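Local structure of chitin biosynthesis protein CHS5 (Saccharomyces cerevisiae, 4IN3) at residues 18-23 and 34-40. The protein serves as a core component of the exomer complex, which exports selected cargo proteins, among them chitin synthase CHS3, from the trans-Golgi network. Sequence-based numbering, arbitrary orientation.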
# COMPACT_ATOMS: atom_id res chain seq x y z
N LEU A 18 -21.32 -3.82 11.46
CA LEU A 18 -22.00 -4.64 10.47
C LEU A 18 -22.11 -3.97 9.09
O LEU A 18 -22.21 -2.75 8.98
CB LEU A 18 -23.38 -5.04 11.01
CG LEU A 18 -24.43 -5.70 10.11
CD1 LEU A 18 -25.13 -6.85 10.82
CD2 LEU A 18 -25.45 -4.66 9.68
N ASP A 19 -22.08 -4.80 8.05
CA ASP A 19 -22.20 -4.33 6.67
C ASP A 19 -23.38 -5.06 6.02
O ASP A 19 -24.09 -5.80 6.70
CB ASP A 19 -20.89 -4.61 5.92
CG ASP A 19 -20.84 -3.95 4.56
OD1 ASP A 19 -21.61 -2.98 4.35
OD2 ASP A 19 -20.04 -4.39 3.70
N ALA A 20 -23.61 -4.81 4.73
CA ALA A 20 -24.55 -5.63 3.97
C ALA A 20 -23.83 -6.93 3.65
O ALA A 20 -24.43 -8.00 3.54
CB ALA A 20 -24.95 -4.93 2.69
N SER A 21 -22.51 -6.81 3.51
CA SER A 21 -21.63 -7.93 3.19
C SER A 21 -21.20 -8.72 4.43
O SER A 21 -21.42 -9.94 4.50
CB SER A 21 -20.37 -7.42 2.47
OG SER A 21 -19.47 -8.47 2.18
N LEU A 22 -20.61 -8.03 5.40
CA LEU A 22 -19.99 -8.72 6.52
C LEU A 22 -20.42 -8.22 7.89
O LEU A 22 -20.65 -7.03 8.09
CB LEU A 22 -18.47 -8.61 6.43
CG LEU A 22 -17.75 -9.05 5.17
CD1 LEU A 22 -16.31 -8.56 5.21
CD2 LEU A 22 -17.78 -10.57 5.00
N ALA A 23 -20.53 -9.16 8.82
CA ALA A 23 -20.59 -8.84 10.23
C ALA A 23 -19.22 -9.20 10.79
O ALA A 23 -18.56 -10.12 10.31
CB ALA A 23 -21.67 -9.64 10.92
N GLU A 34 -14.59 -12.38 10.46
CA GLU A 34 -15.36 -11.84 9.35
C GLU A 34 -16.37 -12.89 8.90
O GLU A 34 -16.00 -14.00 8.53
CB GLU A 34 -14.44 -11.44 8.19
CG GLU A 34 -13.45 -10.35 8.54
CD GLU A 34 -13.16 -9.42 7.37
OE1 GLU A 34 -12.41 -9.82 6.46
OE2 GLU A 34 -13.70 -8.29 7.37
N PHE A 35 -17.65 -12.53 8.94
CA PHE A 35 -18.69 -13.52 8.68
C PHE A 35 -19.77 -12.98 7.73
O PHE A 35 -20.17 -11.83 7.85
CB PHE A 35 -19.32 -13.95 10.00
CG PHE A 35 -20.06 -15.25 9.93
CD1 PHE A 35 -19.37 -16.45 9.88
CD2 PHE A 35 -21.45 -15.28 9.93
CE1 PHE A 35 -20.05 -17.65 9.82
CE2 PHE A 35 -22.13 -16.49 9.87
CZ PHE A 35 -21.43 -17.67 9.82
N PRO A 36 -20.23 -13.82 6.78
CA PRO A 36 -21.29 -13.40 5.86
C PRO A 36 -22.59 -13.05 6.60
O PRO A 36 -23.12 -13.87 7.34
CB PRO A 36 -21.51 -14.65 5.00
CG PRO A 36 -20.21 -15.38 5.06
CD PRO A 36 -19.70 -15.15 6.45
N THR A 37 -23.08 -11.82 6.39
CA THR A 37 -24.27 -11.34 7.08
C THR A 37 -25.51 -12.12 6.65
O THR A 37 -26.49 -12.22 7.41
CB THR A 37 -24.50 -9.84 6.82
OG1 THR A 37 -23.24 -9.16 6.75
CG2 THR A 37 -25.36 -9.22 7.92
N VAL A 38 -25.47 -12.67 5.44
CA VAL A 38 -26.61 -13.38 4.87
C VAL A 38 -26.78 -14.77 5.49
O VAL A 38 -27.81 -15.42 5.30
CB VAL A 38 -26.47 -13.50 3.34
CG1 VAL A 38 -25.59 -14.69 2.96
CG2 VAL A 38 -27.84 -13.60 2.68
N LEU A 39 -25.77 -15.22 6.22
CA LEU A 39 -25.83 -16.51 6.90
C LEU A 39 -26.27 -16.36 8.35
O LEU A 39 -26.68 -17.33 8.99
CB LEU A 39 -24.49 -17.24 6.81
CG LEU A 39 -24.18 -17.78 5.41
CD1 LEU A 39 -22.72 -18.16 5.28
CD2 LEU A 39 -25.08 -18.97 5.10
N LEU A 40 -26.18 -15.14 8.87
CA LEU A 40 -26.70 -14.85 10.19
C LEU A 40 -28.22 -14.94 10.15
O LEU A 40 -28.83 -14.75 9.09
CB LEU A 40 -26.27 -13.45 10.64
CG LEU A 40 -24.78 -13.22 10.87
CD1 LEU A 40 -24.54 -11.80 11.36
CD2 LEU A 40 -24.21 -14.23 11.85
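The open end of the antiparallel β hairpin formed by strands 22-26 and 32-36 illustrates how backbone bonding can outlast the strands that began it. A23 and F35 form a hydrogen-bonded pair, with A23 N giving its proton to F35 O at 2.9 Å and F35 N returning one to A23 O at 2.9 Å. L22 and P36 follow as the non-hydrogen-bonded pair, and beyond it T37 N binds S21 O (3.1 Å). This bond is nearly straight at its hydrogen (173°), although the donor stands above the carbonyl plane. T37 turns its side chain into the bend at 18-22. With OG1 anti to the carbonyl carbon (chi1 -36°), the hydroxyl comes to 3.0 Å from S21 O, while CG2 touches L18 CD1, the two side chains crossing at about a right angle. Beyond the strand the chain turns so that L40 CD1 rests on A23 CB (3.6 Å). L22 diverges from P36, yet its CD1 lies 3.4 Å from E34 OE2, and CD2 reaches over the F35 carbonyl. An alanine in place of L22 would probably leave the E34 carboxylate freer to turn and the F35 carbonyl less covered on that side. Within the four-stranded sheet of this N-terminal domain of CHS5, strand 22-26 runs between 9-18 and 32-36. The F35 side chain packs on M52 of the second CHS5 subunit and P36 on its I33, whereas A20 and S21 face the BCH1 chain, so this end of the hairpin touches both the second CHS5 subunit and BCH1.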